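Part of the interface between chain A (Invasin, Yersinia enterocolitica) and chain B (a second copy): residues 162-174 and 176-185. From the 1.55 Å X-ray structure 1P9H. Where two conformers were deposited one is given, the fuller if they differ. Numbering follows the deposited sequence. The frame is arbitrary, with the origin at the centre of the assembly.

Chain A, residues 162-174: SKTDRENSVSIGH
Chain B (176-185) SLNRQLTHLA

Two short strands run parallel, 169-171 of chain A and one in chain B that takes in Gln180(B), Leu181(B) and Thr182(B), their axes 4.7 Å apart at closest and 21° from perfect alignment. Ser169(A) pairs with Gln180(B), Val170(A) with Leu181(B) and Ser171(A) with Thr182(B), at CA-CA distances of 4.7, 4.8 and 4.7 Å. As parallel pairing requires, Val170(A) reaches two residues: its N donates to Gln180(B) O (2.8 Å) and its O accepts from Thr182(B) N (2.8 Å). Ile172(A) N to Thr182(B) O (3.1 Å) continues the ladder, while Gln180(B) N to Asn168(A) O (3.3 Å) is a weak rung at the other end. Asn168(A), at phi/psi 49/44, turns the chain into the extended Ser169(A) (-140/169).

The sheet separates its chemistry by face. On one, Val170(A) (chi1 t) and Leu181(B) (t, p) meet through CG1 and CD1 at 3.7 Å. Ile172(A), just past the strand, has CB sideways, but its p, t rotamer extends it along chain B: CG2 lies 3.9 Å from Leu181(B) CD1, and CD1 lies 3.9 Å from CD1 of Leu184(B), also t, p. Arg179(B) (m, t, t) carries aliphatic carbon here too, CD 3.8 Å from Val170(A) CG2.

The face of Ser169(A), Gln180(B), Ser171(A) and Thr182(B) is polar. Arg166(A) folds through chi1 p, chi2 t, chi3 p, which lets its guanidinium serve two chains. NE and NH2 bind Asp165(A) OD1 (2.8 Å) and OD2 (3.0 Å), with a salt bridge in the pair, while NH1 donates to Gln180(B) OE1 (3.0 Å) near the guanidinium plane. Thr182(B) CG2 covers one guanidinium face, 3.4 Å from Arg166(A) CZ. With chi1 p, Thr182(B) also places OG1 2.8 Å from a water that accepts from Asp165(A) N (3.0 Å) and donates to Ser169(A) OG (2.9 Å). Ser169(A), chi1 p, turns that OG back to donate to Arg166(A) O (2.8 Å), tying strand to loop.

Beyond the strands, His183(B) takes left-handed phi/psi (63/41) and points CB toward chain A. Its m rotamer, chi2 -88°, lays one ring face over Gly173(A) C. Glycine makes this fit possible: an ideal CB there would lie 2.8 Å from His183(B) CB, a clash. Ser171(A), chi1 t, sets OG 2.9 Å from His183(B) CD2, where it accepts from Gly173(A) N (3.3 Å). Lys163(A) N to Gly173(A) O (2.9 Å) braces the loop. The rule is continuous backbone pairing, apolar packing on one face, a polar network on the other and glycine beneath the imidazole.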

ATOM      1  N   SER A 162      -9.235 -13.893   4.205  1.00 11.72           N
ATOM      2  CA  SER A 162     -10.099 -13.494   5.308  1.00 10.40           C
ATOM      3  C   SER A 162     -11.339 -12.805   4.761  1.00 11.23           C
ATOM      4  O   SER A 162     -11.266 -12.008   3.827  1.00 10.50           O
ATOM      5  CB  SER A 162      -9.363 -12.563   6.270  1.00 10.81           C
ATOM      6  OG  SER A 162      -8.358 -13.278   6.963  1.00 10.46           O
ATOM      7  N   LYS A 163     -12.482 -13.126   5.354  1.00 11.31           N
ATOM      8  CA  LYS A 163     -13.749 -12.568   4.918  1.00 11.85           C
ATOM      9  C   LYS A 163     -14.590 -12.174   6.113  1.00 11.24           C
ATOM     10  O   LYS A 163     -14.656 -12.899   7.110  1.00 12.08           O
ATOM     11  CB  LYS A 163     -14.503 -13.596   4.072  1.00 13.50           C
ATOM     12  N   THR A 164     -15.231 -11.017   6.018  1.00 10.98           N
ATOM     13  CA  THR A 164     -16.096 -10.554   7.090  1.00 10.86           C
ATOM     14  C   THR A 164     -17.426 -11.286   6.983  1.00 12.47           C
ATOM     15  O   THR A 164     -17.795 -11.770   5.908  1.00 12.84           O
ATOM     16  CB  THR A 164     -16.335  -9.040   6.992  1.00 11.18           C
ATOM     17  OG1 THR A 164     -16.740  -8.704   5.658  1.00 11.38           O
ATOM     18  CG2 THR A 164     -15.060  -8.282   7.341  1.00 12.82           C
ATOM     19  N   ASP A 165     -18.138 -11.378   8.101  1.00 12.23           N
ATOM     20  CA  ASP A 165     -19.433 -12.049   8.127  1.00 13.49           C
ATOM     21  C   ASP A 165     -20.507 -11.133   8.703  1.00 15.14           C
ATOM     22  O   ASP A 165     -21.658 -11.542   8.871  1.00 14.70           O
ATOM     23  CB  ASP A 165     -19.344 -13.339   8.955  1.00 11.97           C
ATOM     24  CG  ASP A 165     -19.160 -13.078  10.444  1.00 13.79           C
ATOM     25  OD1 ASP A 165     -18.814 -11.940  10.830  1.00 14.17           O
ATOM     26  OD2 ASP A 165     -19.356 -14.028  11.234  1.00 17.57           O
ATOM     27  N   ARG A 166     -20.133  -9.889   8.988  1.00 12.69           N
ATOM     28  CA  ARG A 166     -21.067  -8.925   9.555  1.00 13.33           C
ATOM     29  C   ARG A 166     -20.486  -7.514   9.500  1.00 13.42           C
ATOM     30  O   ARG A 166     -19.283  -7.332   9.312  1.00 13.54           O
ATOM     31  CB  ARG A 166     -21.373  -9.296  11.011  1.00 14.36           C
ATOM     32  CG  ARG A 166     -20.265  -8.918  11.989  1.00 14.71           C
ATOM     33  CD  ARG A 166     -20.399  -9.633  13.324  1.00 12.67           C
ATOM     34  NE  ARG A 166     -19.977 -11.029  13.232  1.00 13.58           N
ATOM     35  CZ  ARG A 166     -19.727 -11.801  14.284  1.00 12.65           C
ATOM     36  NH1 ARG A 166     -19.861 -11.314  15.510  1.00 13.67           N
ATOM     37  NH2 ARG A 166     -19.326 -13.054  14.112  1.00 13.76           N
ATOM     38  N   GLU A 167     -21.349  -6.519   9.673  1.00 13.23           N
ATOM     39  CA  GLU A 167     -20.928  -5.124   9.651  1.00 13.48           C
ATOM     40  C   GLU A 167     -20.217  -4.771  10.958  1.00 14.19           C
ATOM     41  O   GLU A 167     -20.272  -5.533  11.926  1.00 13.42           O
ATOM     42  CB  GLU A 167     -22.151  -4.217   9.481  1.00 15.31           C
ATOM     43  CG  GLU A 167     -23.030  -4.151  10.722  1.00 16.60           C
ATOM     44  CD  GLU A 167     -24.288  -3.328  10.518  1.00 20.04           C
ATOM     45  OE1 GLU A 167     -24.310  -2.478   9.603  1.00 20.65           O
ATOM     46  OE2 GLU A 167     -25.251  -3.524  11.288  1.00 24.05           O
ATOM     47  N   ASN A 168     -19.554  -3.617  10.972  1.00 13.92           N
ATOM     48  CA  ASN A 168     -18.854  -3.129  12.159  1.00 14.24           C
ATOM     49  C   ASN A 168     -17.955  -4.184  12.783  1.00 14.23           C
ATOM     50  O   ASN A 168     -17.930  -4.339  14.007  1.00 15.47           O
ATOM     51  CB  ASN A 168     -19.875  -2.666  13.202  1.00 15.65           C
ATOM     52  CG  ASN A 168     -20.727  -1.513  12.716  1.00 18.75           C
ATOM     53  OD1 ASN A 168     -21.838  -1.300  13.205  1.00 22.40           O
ATOM     54  ND2 ASN A 168     -20.209  -0.754  11.761  1.00 15.89           N
ATOM     55  N   SER A 169     -17.201  -4.899  11.956  1.00 12.45           N
ATOM     56  CA  SER A 169     -16.340  -5.945  12.486  1.00 10.69           C
ATOM     57  C   SER A 169     -14.974  -6.029  11.830  1.00 11.64           C
ATOM     58  O   SER A 169     -14.710  -5.396  10.810  1.00 11.15           O
ATOM     59  CB  SER A 169     -17.028  -7.305  12.343  1.00 12.56           C
ATOM     60  OG  SER A 169     -17.078  -7.704  10.979  1.00 12.19           O
ATOM     61  N   VAL A 170     -14.112  -6.824  12.451  1.00 10.23           N
ATOM     62  CA  VAL A 170     -12.768  -7.087  11.959  1.00  9.63           C
ATOM     63  C   VAL A 170     -12.656  -8.605  11.906  1.00 10.13           C
ATOM     64  O   VAL A 170     -12.796  -9.274  12.930  1.00 11.08           O
ATOM     65  CB  VAL A 170     -11.677  -6.559  12.919  1.00 11.15           C
ATOM     66  CG1 VAL A 170     -10.296  -6.951  12.397  1.00 12.33           C
ATOM     67  CG2 VAL A 170     -11.778  -5.047  13.056  1.00 12.11           C
ATOM     68  N   SER A 171     -12.426  -9.149  10.718  1.00  8.79           N
ATOM     69  CA  SER A 171     -12.288 -10.590  10.582  1.00  9.70           C
ATOM     70  C   SER A 171     -10.847 -10.973  10.309  1.00  9.83           C
ATOM     71  O   SER A 171     -10.187 -10.370   9.461  1.00 10.54           O
ATOM     72  CB  SER A 171     -13.146 -11.116   9.434  1.00  9.66           C
ATOM     73  OG  SER A 171     -12.822 -12.477   9.188  1.00 10.18           O
ATOM     74  N   ILE A 172     -10.357 -11.976  11.031  1.00  9.92           N
ATOM     75  CA  ILE A 172      -8.998 -12.448  10.815  1.00  9.84           C
ATOM     76  C   ILE A 172      -9.018 -13.885  10.295  1.00 10.27           C
ATOM     77  O   ILE A 172      -8.050 -14.625  10.450  1.00 10.65           O
ATOM     78  CB  ILE A 172      -8.130 -12.367  12.104  1.00 10.60           C
ATOM     79  CG1 ILE A 172      -8.773 -13.152  13.250  1.00 10.56           C
ATOM     80  CG2 ILE A 172      -7.936 -10.907  12.500  1.00 11.73           C
ATOM     81  CD1 ILE A 172      -7.893 -13.222  14.493  1.00 11.65           C
ATOM     82  N   GLY A 173     -10.127 -14.269   9.669  1.00 10.41           N
ATOM     83  CA  GLY A 173     -10.237 -15.615   9.131  1.00 11.22           C
ATOM     84  C   GLY A 173     -11.407 -15.784   8.180  1.00 12.23           C
ATOM     85  O   GLY A 173     -11.989 -14.808   7.712  1.00 11.66           O
ATOM     86  N   HIS A 174     -11.754 -17.032   7.889  1.00 13.17           N
ATOM     87  CA  HIS A 174     -12.865 -17.304   6.988  1.00 14.99           C
ATOM     88  C   HIS A 174     -13.541 -18.627   7.318  1.00 17.59           C
ATOM     89  O   HIS A 174     -13.263 -19.224   8.355  1.00 17.05           O
ATOM     90  CB  HIS A 174     -12.391 -17.296   5.529  1.00 15.10           C
ATOM     91  CG  HIS A 174     -11.214 -18.182   5.260  1.00 15.93           C
ATOM     92  ND1 HIS A 174      -9.913 -17.727   5.297  1.00 19.58           N
ATOM     93  CD2 HIS A 174     -11.143 -19.493   4.928  1.00 17.27           C
ATOM     94  CE1 HIS A 174      -9.092 -18.718   4.997  1.00 18.36           C
ATOM     95  NE2 HIS A 174      -9.814 -19.800   4.769  1.00 19.58           N
TER
ATOM     96  N   SER B 176     -17.028   6.664  18.747  1.00 22.04           N
ATOM     97  CA  SER B 176     -18.400   6.243  18.499  1.00 22.40           C
ATOM     98  C   SER B 176     -18.549   4.890  17.817  1.00 20.88           C
ATOM     99  O   SER B 176     -19.598   4.595  17.242  1.00 21.99           O
ATOM    100  CB  SER B 176     -19.133   7.312  17.682  1.00 24.17           C
ATOM    101  OG  SER B 176     -18.485   7.544  16.446  1.00 26.76           O
ATOM    102  N   LEU B 177     -17.513   4.060  17.878  1.00 17.34           N
ATOM    103  CA  LEU B 177     -17.601   2.744  17.263  1.00 16.29           C
ATOM    104  C   LEU B 177     -16.620   1.718  17.797  1.00 15.93           C
ATOM    105  O   LEU B 177     -15.405   1.917  17.758  1.00 17.00           O
ATOM    106  CB  LEU B 177     -17.419   2.842  15.741  1.00 17.36           C
ATOM    107  CG  LEU B 177     -17.454   1.504  14.991  1.00 18.09           C
ATOM    108  CD1 LEU B 177     -18.835   0.873  15.126  1.00 20.16           C
ATOM    109  CD2 LEU B 177     -17.118   1.718  13.522  1.00 20.07           C
ATOM    110  N   ASN B 178     -17.165   0.621  18.313  1.00 14.03           N
ATOM    111  CA  ASN B 178     -16.358  -0.490  18.786  1.00 12.34           C
ATOM    112  C   ASN B 178     -16.686  -1.600  17.805  1.00 13.75           C
ATOM    113  O   ASN B 178     -17.849  -1.790  17.441  1.00 15.55           O
ATOM    114  CB  ASN B 178     -16.757  -0.924  20.198  1.00 14.51           C
ATOM    115  CG  ASN B 178     -16.455   0.131  21.236  1.00 17.33           C
ATOM    116  OD1 ASN B 178     -15.394   0.757  21.210  1.00 18.08           O
ATOM    117  ND2 ASN B 178     -17.383   0.330  22.165  1.00 20.00           N
ATOM    118  N   ARG B 179     -15.668  -2.326  17.367  1.00 12.13           N
ATOM    119  CA  ARG B 179     -15.877  -3.404  16.414  1.00 10.67           C
ATOM    120  C   ARG B 179     -15.650  -4.771  17.039  1.00 11.89           C
ATOM    121  O   ARG B 179     -14.812  -4.930  17.927  1.00 12.88           O
ATOM    122  CB  ARG B 179     -14.925  -3.251  15.224  1.00 10.67           C
ATOM    123  CG  ARG B 179     -15.141  -2.014  14.364  1.00 10.34           C
ATOM    124  CD  ARG B 179     -14.269  -2.114  13.115  1.00 10.51           C
ATOM    125  NE  ARG B 179     -14.516  -1.061  12.130  1.00 10.94           N
ATOM    126  CZ  ARG B 179     -13.991   0.159  12.173  1.00  9.41           C
ATOM    127  NH1 ARG B 179     -13.179   0.515  13.161  1.00 11.35           N
ATOM    128  NH2 ARG B 179     -14.256   1.020  11.199  1.00 11.16           N
ATOM    129  N   GLN B 180     -16.405  -5.758  16.576  1.00 12.76           N
ATOM    130  CA  GLN B 180     -16.225  -7.115  17.068  1.00 11.44           C
ATOM    131  C   GLN B 180     -15.094  -7.726  16.252  1.00 12.54           C
ATOM    132  O   GLN B 180     -14.901  -7.372  15.088  1.00 12.98           O
ATOM    133  CB  GLN B 180     -17.482  -7.955  16.846  1.00 11.61           C
ATOM    134  CG  GLN B 180     -18.658  -7.603  17.731  1.00 13.44           C
ATOM    135  CD  GLN B 180     -19.849  -8.498  17.460  1.00 13.50           C
ATOM    136  OE1 GLN B 180     -20.428  -8.467  16.372  1.00 15.40           O
ATOM    137  NE2 GLN B 180     -20.216  -9.313  18.445  1.00 14.06           N
ATOM    138  N   LEU B 181     -14.344  -8.631  16.868  0.50 11.62           N
ATOM    139  CA  LEU B 181     -13.248  -9.314  16.192  0.50 11.85           C
ATOM    140  C   LEU B 181     -13.721 -10.744  15.969  0.50 13.00           C
ATOM    141  O   LEU B 181     -14.054 -11.445  16.921  0.50 12.65           O
ATOM    142  CB  LEU B 181     -11.988  -9.302  17.062  0.50 14.11           C
ATOM    143  CG  LEU B 181     -10.773 -10.048  16.502  0.50 16.34           C
ATOM    144  CD1 LEU B 181     -10.375  -9.459  15.159  0.50 20.92           C
ATOM    145  CD2 LEU B 181      -9.621  -9.956  17.491  0.50 20.00           C
ATOM    146  N   THR B 182     -13.746 -11.171  14.711  1.00 11.71           N
ATOM    147  CA  THR B 182     -14.226 -12.507  14.370  1.00 11.56           C
ATOM    148  C   THR B 182     -13.227 -13.489  13.776  1.00 11.75           C
ATOM    149  O   THR B 182     -12.151 -13.107  13.316  1.00 11.68           O
ATOM    150  CB  THR B 182     -15.397 -12.393  13.392  1.00 10.54           C
ATOM    151  OG1 THR B 182     -14.904 -11.947  12.121  1.00 11.74           O
ATOM    152  CG2 THR B 182     -16.410 -11.376  13.898  1.00 13.51           C
ATOM    153  N   HIS B 183     -13.623 -14.761  13.777  1.00 12.75           N
ATOM    154  CA  HIS B 183     -12.819 -15.860  13.253  1.00 12.21           C
ATOM    155  C   HIS B 183     -11.525 -16.017  14.038  1.00 12.33           C
ATOM    156  O   HIS B 183     -10.453 -16.266  13.474  1.00 12.35           O
ATOM    157  CB  HIS B 183     -12.529 -15.633  11.766  1.00 12.89           C
ATOM    158  CG  HIS B 183     -13.764 -15.524  10.925  1.00 13.69           C
ATOM    159  ND1 HIS B 183     -14.386 -16.620  10.364  1.00 19.66           N
ATOM    160  CD2 HIS B 183     -14.513 -14.450  10.578  1.00 12.97           C
ATOM    161  CE1 HIS B 183     -15.462 -16.225   9.708  1.00 15.38           C
ATOM    162  NE2 HIS B 183     -15.563 -14.913   9.823  1.00 20.02           N
ATOM    163  N   LEU B 184     -11.649 -15.878  15.355  1.00 12.26           N
ATOM    164  CA  LEU B 184     -10.528 -16.003  16.276  1.00 12.46           C
ATOM    165  C   LEU B 184     -10.471 -17.410  16.859  1.00 13.84           C
ATOM    166  O   LEU B 184     -11.435 -17.871  17.474  1.00 14.57           O
ATOM    167  CB  LEU B 184     -10.685 -14.999  17.422  1.00 12.35           C
ATOM    168  CG  LEU B 184      -9.664 -15.087  18.559  1.00 11.78           C
ATOM    169  CD1 LEU B 184      -8.299 -14.625  18.066  1.00 12.99           C
ATOM    170  CD2 LEU B 184     -10.123 -14.225  19.730  1.00 14.08           C
ATOM    171  N   ALA B 185      -9.349 -18.092  16.653  1.00 12.31           N
ATOM    172  CA  ALA B 185      -9.159 -19.432  17.196  1.00 13.64           C
ATOM    173  C   ALA B 185      -8.784 -19.261  18.665  1.00 13.58           C
ATOM    174  O   ALA B 185      -8.122 -18.288  19.032  1.00 13.88           O
ATOM    175  CB  ALA B 185      -8.045 -20.156  16.445  1.00 13.75           C
TER
HETATM  176  O   HOH W   1     -16.574 -10.473  10.507  1.00 12.46           O
HETATM  177  O   HOH W   2     -20.268  -6.168  14.797  1.00 33.07           O